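Local structure of decapping nuclease RAI1 (5ULJ) at residues E235-W240 and M255-T260; G247-S252 and G287-V292; E50-Y55 and D241-D246. The protein removes the entire NAD cap from the 5' end of NAD-capped RNAs, using a divalent metal cation, and binds and stimulates the exoribonuclease RAT1. All coordinates share one frame; numbering follows the deposited sequence.

Contact 1: residues E235-W240 and M255-T260; sequences EVDCVW and MELKTT. With CA (calcium ion), chain E; 0WD ([[(2R,3S,4R,5R)-5-(3-aminocarbonyl-4H-pyridin-1-yl)-3,4-bis(oxidanyl)oxolan-2-yl]methoxy-oxidanyl-phosphoryl] [(2R,3S,4R,5R)-5-(6-aminopurin-9-yl)-4-oxidanyl-3-phosphonooxy-oxolan-2-yl]methyl hydrogen phosphate), chain F.
D237, in the break of strand 228-239, meets E256 and L257 of the antiparallel strand 254-261 at a calcium ion, the metal site of this PD-(D/E)XK nuclease fold. D237 OD2 binds the calcium at 2.6 Å, the backbone O of L257 does so from strand 254-261, and E256 adds OE2 at a longer 2.9 Å. Two waters and OP2 of the 3'-phosphate of the bound 3'-NADP complete six ligands, so the substrate analogue is itself part of the metal shell. The carboxylate planes of D237 and E256 are turned 40° apart, with OD2 and OE2 3.0 Å from each other; the shared cation probably offsets their repulsion. D237 OD2 has a second grip: L257 N donates to its anti lone pair in a nearly straight bond (172°), which fixes the carboxylate against the strand whose carbonyl shares the metal. E256 folds back at chi2 (69°), bringing OE2 to the calcium while OE1 accepts a hydrogen bond from a water that also donates to the backbone O of E235. That same E235 O accepts a bond from R115, and E235 N donates to O1N of the ligand at 2.9 Å. K258 NZ lies 2.9 Å from phosphate OP3, makes a weak bond to OP2, forms a salt bridge with E256 and is hydrogen-bonded to Q282; its charge probably offsets that of the phosphate and of E256. Behind the site, C238 and M255 form an antiparallel hydrogen-bonded pair, M255 N donating to C238 O, while C238 SG packs on M255 CB and L257 CD1. Farther out the contact ends in a Met-aromatic pair, M255 SD lying in the plane of the W240 ring, at its edge, 3.4 Å from CE3.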
loop_
_atom_site.group_PDB
_atom_site.type_symbol
_atom_site.label_atom_id
_atom_site.label_comp_id
_atom_site.label_asym_id
_atom_site.label_seq_id
_atom_site.Cartn_x
_atom_site.Cartn_y
_atom_site.Cartn_z
ATOM N N GLU A 235 -1.080 -2.332 -4.184
ATOM C CA GLU A 235 -1.252 -3.777 -4.286
ATOM C C GLU A 235 -2.663 -4.194 -3.884
ATOM O O GLU A 235 -3.216 -3.689 -2.906
ATOM C CB GLU A 235 -0.214 -4.498 -3.418
ATOM C CG GLU A 235 -0.216 -6.016 -3.549
ATOM C CD GLU A 235 -1.150 -6.697 -2.565
ATOM O OE1 GLU A 235 -1.638 -6.019 -1.635
ATOM O OE2 GLU A 235 -1.397 -7.910 -2.723
ATOM N N VAL A 236 -3.240 -5.117 -4.647
ATOM C CA VAL A 236 -4.558 -5.663 -4.346
ATOM C C VAL A 236 -4.458 -7.172 -4.143
ATOM O O VAL A 236 -3.824 -7.868 -4.936
ATOM C CB VAL A 236 -5.572 -5.350 -5.465
ATOM C CG1 VAL A 236 -6.881 -6.084 -5.226
ATOM C CG2 VAL A 236 -5.804 -3.850 -5.565
ATOM N N ASP A 237 -5.078 -7.673 -3.079
ATOM C CA ASP A 237 -4.958 -9.082 -2.719
ATOM C C ASP A 237 -5.755 -10.004 -3.639
ATOM O O ASP A 237 -5.208 -10.963 -4.183
ATOM C CB ASP A 237 -5.396 -9.296 -1.269
ATOM C CG ASP A 237 -4.425 -8.693 -0.276
ATOM O OD1 ASP A 237 -3.233 -8.550 -0.624
ATOM O OD2 ASP A 237 -4.851 -8.363 0.850
ATOM N N CYS A 238 -7.043 -9.720 -3.809
ATOM C CA CYS A 238 -7.899 -10.580 -4.619
ATOM C C CYS A 238 -9.194 -9.899 -5.052
ATOM O O CYS A 238 -9.446 -8.741 -4.720
ATOM C CB CYS A 238 -8.229 -11.864 -3.852
ATOM S SG CYS A 238 -9.330 -11.625 -2.439
ATOM N N VAL A 239 -10.006 -10.638 -5.800
ATOM C CA VAL A 239 -11.312 -10.168 -6.240
ATOM C C VAL A 239 -12.414 -10.913 -5.493
ATOM O O VAL A 239 -12.333 -12.128 -5.306
ATOM C CB VAL A 239 -11.490 -10.351 -7.765
ATOM C CG1 VAL A 239 -12.944 -10.173 -8.177
ATOM C CG2 VAL A 239 -10.598 -9.381 -8.516
ATOM N N TRP A 240 -13.434 -10.179 -5.055
ATOM C CA TRP A 240 -14.558 -10.769 -4.336
ATOM C C TRP A 240 -15.378 -11.696 -5.223
ATOM O O TRP A 240 -15.688 -12.823 -4.837
ATOM C CB TRP A 240 -15.453 -9.669 -3.756
ATOM C CG TRP A 240 -16.796 -10.150 -3.292
ATOM C CD1 TRP A 240 -18.004 -9.886 -3.870
ATOM C CD2 TRP A 240 -17.071 -10.983 -2.157
ATOM N NE1 TRP A 240 -19.012 -10.498 -3.164
ATOM C CE2 TRP A 240 -18.464 -11.179 -2.108
ATOM C CE3 TRP A 240 -16.271 -11.582 -1.177
ATOM C CZ2 TRP A 240 -19.078 -11.946 -1.119
ATOM C CZ3 TRP A 240 -16.882 -12.344 -0.196
ATOM C CH2 TRP A 240 -18.271 -12.518 -0.175
ATOM N N MET A 255 -10.633 -6.927 -3.105
ATOM C CA MET A 255 -10.654 -7.227 -1.677
ATOM C C MET A 255 -9.285 -7.049 -1.040
ATOM O O MET A 255 -8.264 -7.021 -1.727
ATOM C CB MET A 255 -11.125 -8.658 -1.424
ATOM C CG MET A 255 -12.571 -8.931 -1.739
ATOM S SD MET A 255 -12.982 -10.620 -1.265
ATOM C CE MET A 255 -12.720 -10.545 0.500
ATOM N N GLU A 256 -9.276 -6.947 0.283
ATOM C CA GLU A 256 -8.038 -6.959 1.045
ATOM C C GLU A 256 -8.066 -8.111 2.045
ATOM O O GLU A 256 -9.087 -8.359 2.686
ATOM C CB GLU A 256 -7.829 -5.627 1.767
ATOM C CG GLU A 256 -6.455 -5.473 2.393
ATOM C CD GLU A 256 -5.352 -5.343 1.359
ATOM O OE1 GLU A 256 -5.656 -4.996 0.198
ATOM O OE2 GLU A 256 -4.179 -5.589 1.708
ATOM N N LEU A 257 -6.947 -8.816 2.168
ATOM C CA LEU A 257 -6.854 -9.944 3.089
ATOM C C LEU A 257 -5.828 -9.669 4.184
ATOM O O LEU A 257 -4.687 -9.309 3.901
ATOM C CB LEU A 257 -6.496 -11.225 2.335
ATOM C CG LEU A 257 -7.486 -11.666 1.254
ATOM C CD1 LEU A 257 -7.061 -12.990 0.640
ATOM C CD2 LEU A 257 -8.896 -11.761 1.821
ATOM N N LYS A 258 -6.244 -9.835 5.435
ATOM C CA LYS A 258 -5.374 -9.563 6.575
ATOM C C LYS A 258 -5.452 -10.671 7.617
ATOM O O LYS A 258 -6.436 -11.409 7.680
ATOM C CB LYS A 258 -5.743 -8.228 7.225
ATOM C CG LYS A 258 -5.708 -7.026 6.296
ATOM C CD LYS A 258 -4.287 -6.630 5.948
ATOM C CE LYS A 258 -4.258 -5.272 5.269
ATOM N NZ LYS A 258 -2.880 -4.861 4.890
ATOM N N THR A 259 -4.413 -10.784 8.437
ATOM C CA THR A 259 -4.425 -11.710 9.564
ATOM C C THR A 259 -4.025 -11.013 10.854
ATOM O O THR A 259 -3.266 -10.043 10.841
ATOM C CB THR A 259 -3.480 -12.905 9.343
ATOM O OG1 THR A 259 -2.134 -12.439 9.195
ATOM C CG2 THR A 259 -3.882 -13.669 8.109
ATOM N N THR A 260 -4.542 -11.518 11.968
ATOM C CA THR A 260 -4.202 -10.996 13.284
ATOM C C THR A 260 -4.566 -12.025 14.346
ATOM O O THR A 260 -5.292 -12.979 14.071
ATOM C CB THR A 260 -4.922 -9.665 13.577
ATOM O OG1 THR A 260 -4.329 -9.035 14.720
ATOM C CG2 THR A 260 -6.402 -9.901 13.836
HETATM CA CA CA E . -2.887 -8.016 2.476
HETATM C C1M 0WD F . 6.363 -2.177 -3.542
HETATM C C2M 0WD F . 5.897 -2.040 -2.120
HETATM O O2M 0WD F . 7.006 -2.132 -1.213
HETATM C C3M 0WD F . 5.076 -3.290 -2.078
HETATM O O3M 0WD F . 5.965 -4.395 -2.248
HETATM O O4M 0WD F . 5.087 -2.249 -4.212
HETATM C C4M 0WD F . 4.261 -3.112 -3.365
HETATM C C5M 0WD F . 2.890 -2.464 -3.114
HETATM O O5M 0WD F . 2.992 -1.075 -2.791
HETATM P PN 0WD F . 1.925 -0.445 -1.760
HETATM O O1N 0WD F . 0.762 -1.235 -2.223
HETATM O O2N 0WD F . 2.114 0.996 -2.033
HETATM O O3P 0WD F . 2.430 -0.929 -0.313
HETATM P PA 0WD F . 1.540 -1.194 0.991
HETATM O O1A 0WD F . 2.378 -0.952 2.185
HETATM O O2A 0WD F . 0.249 -0.489 0.852
HETATM O O5B 0WD F . 1.273 -2.780 0.875
HETATM C C5B 0WD F . 1.943 -3.684 1.757
HETATM C C4B 0WD F . 2.242 -4.996 1.023
HETATM C C3B 0WD F . 2.097 -6.185 1.935
HETATM O O3B 0WD F . 0.720 -6.413 2.292
HETATM P "P2'" 0WD F . 0.166 -5.998 3.724
HETATM O OP2 0WD F . -0.875 -7.028 3.941
HETATM O OP1 0WD F . 1.337 -6.124 4.603
HETATM O OP3 0WD F . -0.354 -4.637 3.524
HETATM O O4B 0WD F . 3.640 -5.107 0.672
HETATM C C1B 0WD F . 3.877 -6.545 0.535
HETATM C C2B 0WD F . 2.557 -7.196 0.934
HETATM O O2B 0WD F . 1.664 -7.178 -0.185
HETATM O O HOH W 1 -5.311 -2.810 -1.485
HETATM O O HOH W 2 -0.658 -9.140 1.217
HETATM O O HOH W 3 -2.248 -6.269 0.663
#

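Contact 2: residues G247-S252 and G287-V292; sequences GKDVLS and GIRKVV
A Schellman motif ends helix 266-286 at G287, and the turn leading from it into strand 290-296 packs on the loop residues D249, L251 and S252. G287, with positive phi, sets its O 4.1 Å from L251 CB. One water bridges the two backbones beyond it, donating to L251 O at 2.7 Å and accepting from R289 N. No direct hydrogen bond crosses the contact; the remaining grip is by side chains. R289 runs extended from CG to NE and lays its guanidinium flat over S252, whose CB sits 3.5 Å above the plane near CZ. S252 can offer this methylene because OG is turned between the backbone N and the carbonyl carbon (chi1 65°) and donates to D249 O at 2.7 Å within its own loop. D249 approaches R289 at about a right angle: OD1 is 3.6 Å from NH2 but well out of the guanidinium plane, a salt bridge of charges alone, near the solvent. I288 O is held by T310 OG1, and K290 makes a cation-pi contact with W240. A glycine at C-prime with positive phi, followed by I288 N bonded back to C283 O, is typical of the Schellman motif at a helix C terminus.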
loop_
_atom_site.group_PDB
_atom_site.type_symbol
_atom_site.label_atom_id
_atom_site.label_comp_id
_atom_site.label_asym_id
_atom_site.label_seq_id
_atom_site.Cartn_x
_atom_site.Cartn_y
_atom_site.Cartn_z
ATOM N N GLY A 247 -14.460 -2.878 -18.056
ATOM C CA GLY A 247 -13.544 -2.128 -17.214
ATOM C C GLY A 247 -14.196 -0.978 -16.473
ATOM O O GLY A 247 -13.583 0.070 -16.271
ATOM N N LYS A 248 -15.449 -1.171 -16.074
ATOM C CA LYS A 248 -16.172 -0.152 -15.323
ATOM C C LYS A 248 -16.399 -0.596 -13.881
ATOM O O LYS A 248 -16.803 -1.734 -13.633
ATOM C CB LYS A 248 -17.510 0.166 -15.993
ATOM C CG LYS A 248 -17.410 1.096 -17.194
ATOM C CD LYS A 248 -18.791 1.501 -17.692
ATOM C CE LYS A 248 -19.058 0.985 -19.097
ATOM N NZ LYS A 248 -18.212 1.660 -20.119
ATOM N N ASP A 249 -16.131 0.309 -12.941
ATOM C CA ASP A 249 -16.346 0.058 -11.518
ATOM C C ASP A 249 -15.584 -1.183 -11.049
ATOM O O ASP A 249 -16.077 -1.961 -10.235
ATOM C CB ASP A 249 -17.846 -0.088 -11.228
ATOM C CG ASP A 249 -18.174 0.033 -9.754
ATOM O OD1 ASP A 249 -17.352 0.599 -9.003
ATOM O OD2 ASP A 249 -19.257 -0.440 -9.347
ATOM N N VAL A 250 -14.373 -1.357 -11.571
ATOM C CA VAL A 250 -13.561 -2.531 -11.264
ATOM C C VAL A 250 -13.092 -2.529 -9.805
ATOM O O VAL A 250 -13.006 -3.583 -9.172
ATOM C CB VAL A 250 -12.339 -2.620 -12.215
ATOM C CG1 VAL A 250 -11.641 -1.273 -12.326
ATOM C CG2 VAL A 250 -11.368 -3.707 -11.769
ATOM N N LEU A 251 -12.818 -1.342 -9.271
ATOM C CA LEU A 251 -12.317 -1.202 -7.904
ATOM C C LEU A 251 -13.269 -1.774 -6.859
ATOM O O LEU A 251 -12.835 -2.247 -5.809
ATOM C CB LEU A 251 -12.043 0.270 -7.587
ATOM C CG LEU A 251 -10.786 0.893 -8.193
ATOM C CD1 LEU A 251 -10.694 2.361 -7.812
ATOM C CD2 LEU A 251 -9.548 0.141 -7.735
ATOM N N SER A 252 -14.565 -1.734 -7.151
ATOM C CA SER A 252 -15.577 -2.191 -6.205
ATOM C C SER A 252 -15.591 -3.711 -6.046
ATOM O O SER A 252 -16.289 -4.244 -5.185
ATOM C CB SER A 252 -16.963 -1.708 -6.640
ATOM O OG SER A 252 -17.342 -2.293 -7.874
ATOM N N GLY A 287 -9.851 2.802 -2.762
ATOM C CA GLY A 287 -11.214 2.557 -3.197
ATOM C C GLY A 287 -11.641 1.118 -2.977
ATOM O O GLY A 287 -12.636 0.663 -3.542
ATOM N N ILE A 288 -10.882 0.398 -2.156
ATOM C CA ILE A 288 -11.217 -0.979 -1.806
ATOM C C ILE A 288 -12.358 -0.991 -0.793
ATOM O O ILE A 288 -12.264 -0.358 0.258
ATOM C CB ILE A 288 -10.003 -1.731 -1.225
ATOM C CG1 ILE A 288 -8.773 -1.547 -2.121
ATOM C CG2 ILE A 288 -10.331 -3.204 -1.020
ATOM C CD1 ILE A 288 -8.960 -2.028 -3.542
ATOM N N ARG A 289 -13.429 -1.715 -1.105
ATOM C CA ARG A 289 -14.642 -1.673 -0.291
ATOM C C ARG A 289 -14.787 -2.862 0.655
ATOM O O ARG A 289 -15.657 -2.860 1.527
ATOM C CB ARG A 289 -15.877 -1.594 -1.192
ATOM C CG ARG A 289 -15.894 -0.398 -2.130
ATOM C CD ARG A 289 -17.226 -0.293 -2.856
ATOM N NE ARG A 289 -17.176 0.655 -3.964
ATOM C CZ ARG A 289 -18.213 0.946 -4.744
ATOM N NH1 ARG A 289 -19.385 0.363 -4.537
ATOM N NH2 ARG A 289 -18.078 1.820 -5.732
ATOM N N LYS A 290 -13.944 -3.876 0.485
ATOM C CA LYS A 290 -14.033 -5.079 1.309
ATOM C C LYS A 290 -12.694 -5.489 1.914
ATOM O O LYS A 290 -11.664 -5.476 1.241
ATOM C CB LYS A 290 -14.591 -6.249 0.494
ATOM C CG LYS A 290 -16.064 -6.137 0.144
ATOM C CD LYS A 290 -16.561 -7.426 -0.493
ATOM C CE LYS A 290 -18.041 -7.351 -0.824
ATOM N NZ LYS A 290 -18.316 -6.348 -1.886
ATOM N N VAL A 291 -12.722 -5.848 3.194
ATOM C CA VAL A 291 -11.562 -6.422 3.867
ATOM C C VAL A 291 -11.959 -7.673 4.635
ATOM O O VAL A 291 -12.994 -7.697 5.296
ATOM C CB VAL A 291 -10.909 -5.446 4.867
ATOM C CG1 VAL A 291 -9.482 -5.884 5.157
ATOM C CG2 VAL A 291 -10.940 -4.025 4.344
ATOM N N VAL A 292 -11.130 -8.708 4.554
ATOM C CA VAL A 292 -11.349 -9.914 5.339
ATOM C C VAL A 292 -10.187 -10.146 6.299
ATOM O O VAL A 292 -9.025 -10.192 5.891
ATOM C CB VAL A 292 -11.540 -11.154 4.437
ATOM C CG1 VAL A 292 -11.143 -12.426 5.169
ATOM C CG2 VAL A 292 -12.983 -11.241 3.967
HETATM O O HOH W 4 -13.697 -3.212 -3.414
#

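Contact 3: residues E50-Y55 and D241-D246; sequences ENVSYY and DYIPED
The Y54 ring turns its edge to the loop 241-246: D241 O lies near the ring plane, 3.6 Å from CD2, and Y242 CA approaches the same edge beside CE2. With CG anti to the carbonyl carbon (chi1 -65°), the ring reaches across to the loop, and its hydroxyl ends 4.4 Å from I243 CG1. There a water lies 2.8 Å from Y54 OH and accepts a hydrogen bond from I243 N; it links the two segments where no direct hydrogen bond crosses. V52 lies over one face of the same ring, its CG1 3.7 Å above the plane and offset toward the rim, and the same methyl meets I243 CG1 loosely at 4.5 Å. I243 thus sits beside both V52 and the hydroxyl end of Y54. On the loop side D241 OD1 accepts from Y242 N at 2.5 Å, on the anti side and 23° out of the carboxylate plane, and also bonds H253 ND1, tying the start of the loop to residues just ahead of strand 254-261. This is surface packing: after helix 44-50, the chain pairs Y54 with L191 of strand 190-191, while S53 and Y55 bond to V239 at the end of strand 228-239.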
loop_
_atom_site.group_PDB
_atom_site.type_symbol
_atom_site.label_atom_id
_atom_site.label_comp_id
_atom_site.label_asym_id
_atom_site.label_seq_id
_atom_site.Cartn_x
_atom_site.Cartn_y
_atom_site.Cartn_z
ATOM N N GLU A 50 -4.618 -13.631 -15.882
ATOM C CA GLU A 50 -3.677 -14.596 -15.319
ATOM C C GLU A 50 -3.083 -14.215 -13.962
ATOM O O GLU A 50 -2.525 -15.067 -13.273
ATOM C CB GLU A 50 -2.538 -14.836 -16.312
ATOM C CG GLU A 50 -2.982 -15.459 -17.626
ATOM C CD GLU A 50 -1.831 -15.675 -18.587
ATOM O OE1 GLU A 50 -0.838 -14.924 -18.501
ATOM O OE2 GLU A 50 -1.921 -16.595 -19.427
ATOM N N ASN A 51 -3.192 -12.947 -13.578
ATOM C CA ASN A 51 -2.556 -12.496 -12.342
ATOM C C ASN A 51 -3.550 -12.008 -11.294
ATOM O O ASN A 51 -3.194 -11.252 -10.390
ATOM C CB ASN A 51 -1.542 -11.395 -12.651
ATOM C CG ASN A 51 -0.485 -11.843 -13.639
ATOM O OD1 ASN A 51 -0.617 -11.633 -14.844
ATOM N ND2 ASN A 51 0.570 -12.472 -13.133
ATOM N N VAL A 52 -4.795 -12.454 -11.416
ATOM C CA VAL A 52 -5.837 -12.094 -10.463
ATOM C C VAL A 52 -6.245 -13.296 -9.615
ATOM O O VAL A 52 -6.543 -14.365 -10.146
ATOM C CB VAL A 52 -7.080 -11.529 -11.182
ATOM C CG1 VAL A 52 -8.281 -11.511 -10.251
ATOM C CG2 VAL A 52 -6.791 -10.137 -11.726
ATOM N N SER A 53 -6.242 -13.120 -8.298
ATOM C CA SER A 53 -6.705 -14.160 -7.387
ATOM C C SER A 53 -8.175 -13.947 -7.038
ATOM O O SER A 53 -8.662 -12.817 -7.034
ATOM C CB SER A 53 -5.857 -14.185 -6.114
ATOM O OG SER A 53 -4.501 -14.474 -6.409
ATOM N N TYR A 54 -8.877 -15.035 -6.745
ATOM C CA TYR A 54 -10.297 -14.962 -6.421
ATOM C C TYR A 54 -10.573 -15.530 -5.034
ATOM O O TYR A 54 -10.131 -16.629 -4.706
ATOM C CB TYR A 54 -11.124 -15.705 -7.472
ATOM C CG TYR A 54 -11.051 -15.077 -8.845
ATOM C CD1 TYR A 54 -10.015 -15.385 -9.717
ATOM C CD2 TYR A 54 -12.017 -14.173 -9.267
ATOM C CE1 TYR A 54 -9.942 -14.810 -10.969
ATOM C CE2 TYR A 54 -11.954 -13.594 -10.519
ATOM C CZ TYR A 54 -10.915 -13.916 -11.367
ATOM O OH TYR A 54 -10.847 -13.342 -12.615
ATOM N N TYR A 55 -11.307 -14.774 -4.226
ATOM C CA TYR A 55 -11.566 -15.165 -2.847
ATOM C C TYR A 55 -12.403 -16.435 -2.758
ATOM O O TYR A 55 -13.462 -16.542 -3.377
ATOM C CB TYR A 55 -12.266 -14.036 -2.089
ATOM C CG TYR A 55 -12.447 -14.322 -0.614
ATOM C CD1 TYR A 55 -11.388 -14.180 0.273
ATOM C CD2 TYR A 55 -13.671 -14.739 -0.112
ATOM C CE1 TYR A 55 -11.545 -14.441 1.620
ATOM C CE2 TYR A 55 -13.838 -15.003 1.237
ATOM C CZ TYR A 55 -12.771 -14.853 2.097
ATOM O OH TYR A 55 -12.928 -15.114 3.439
ATOM N N ASP A 241 -15.727 -11.223 -6.414
ATOM C CA ASP A 241 -16.537 -12.018 -7.328
ATOM C C ASP A 241 -15.925 -12.119 -8.725
ATOM O O ASP A 241 -15.456 -13.184 -9.124
ATOM C CB ASP A 241 -17.956 -11.445 -7.416
ATOM C CG ASP A 241 -17.975 -9.929 -7.439
ATOM O OD1 ASP A 241 -16.992 -9.322 -7.915
ATOM O OD2 ASP A 241 -18.979 -9.342 -6.985
ATOM N N TYR A 242 -15.925 -11.014 -9.462
ATOM C CA TYR A 242 -15.512 -11.041 -10.860
ATOM C C TYR A 242 -14.921 -9.715 -11.330
ATOM O O TYR A 242 -15.191 -8.662 -10.755
ATOM C CB TYR A 242 -16.704 -11.405 -11.749
ATOM C CG TYR A 242 -17.826 -10.391 -11.693
ATOM C CD1 TYR A 242 -18.792 -10.447 -10.695
ATOM C CD2 TYR A 242 -17.919 -9.374 -12.635
ATOM C CE1 TYR A 242 -19.814 -9.518 -10.636
ATOM C CE2 TYR A 242 -18.939 -8.441 -12.584
ATOM C CZ TYR A 242 -19.883 -8.519 -11.584
ATOM O OH TYR A 242 -20.901 -7.594 -11.528
ATOM N N ILE A 243 -14.115 -9.783 -12.384
ATOM C CA ILE A 243 -13.654 -8.591 -13.083
ATOM C C ILE A 243 -14.584 -8.303 -14.258
ATOM O O ILE A 243 -14.670 -9.102 -15.191
ATOM C CB ILE A 243 -12.210 -8.747 -13.603
ATOM C CG1 ILE A 243 -11.240 -8.986 -12.443
ATOM C CG2 ILE A 243 -11.799 -7.523 -14.415
ATOM C CD1 ILE A 243 -10.803 -7.719 -11.739
ATOM N N PRO A 244 -15.292 -7.162 -14.211
ATOM C CA PRO A 244 -16.197 -6.773 -15.299
ATOM C C PRO A 244 -15.419 -6.538 -16.590
ATOM O O PRO A 244 -14.302 -6.030 -16.538
ATOM C CB PRO A 244 -16.834 -5.481 -14.783
ATOM C CG PRO A 244 -15.851 -4.943 -13.799
ATOM C CD PRO A 244 -15.228 -6.142 -13.150
ATOM N N GLU A 245 -15.998 -6.903 -17.728
ATOM C CA GLU A 245 -15.262 -6.880 -18.989
ATOM C C GLU A 245 -15.043 -5.466 -19.527
ATOM O O GLU A 245 -13.975 -5.159 -20.061
ATOM C CB GLU A 245 -15.983 -7.731 -20.039
ATOM C CG GLU A 245 -15.887 -9.268 -19.889
ATOM C CD GLU A 245 -14.467 -9.838 -19.808
ATOM O OE1 GLU A 245 -13.594 -9.277 -19.112
ATOM O OE2 GLU A 245 -14.215 -10.865 -20.475
ATOM N N ASP A 246 -16.046 -4.605 -19.382
ATOM C CA ASP A 246 -15.968 -3.251 -19.925
ATOM C C ASP A 246 -15.116 -2.314 -19.066
ATOM O O ASP A 246 -15.052 -1.111 -19.322
ATOM C CB ASP A 246 -17.379 -2.680 -20.111
ATOM C CG ASP A 246 -18.172 -2.634 -18.819
ATOM O OD1 ASP A 246 -17.660 -3.104 -17.780
ATOM O OD2 ASP A 246 -19.323 -2.149 -18.848
HETATM O O HOH W 5 -13.218 -12.193 -13.647
#

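Overall arrangement
From the N terminus, 50-55 comes first and waits 185 residues for its partner 241-246, so contact 3 closes the longest loop. Strand 228-239 enters within that span: its end, with W240 just beyond it, belongs to contact 1, whose 14-residue excursion to 255-260 includes 241-246. Contacts 1 and 3 therefore cross. Contact 2 opens at 247-252 inside the same excursion and closes at 287-292, after helix 266-286, so it crosses contact 1 and follows contact 3. Physically they join: contact 3 meets contact 1 through the end of strand 228-239, E256 O and K258 N bond to V292, and V250 packs on I243, tying the metal-binding strands to strand 290-296, helix 266-286 and the short strand 54-55.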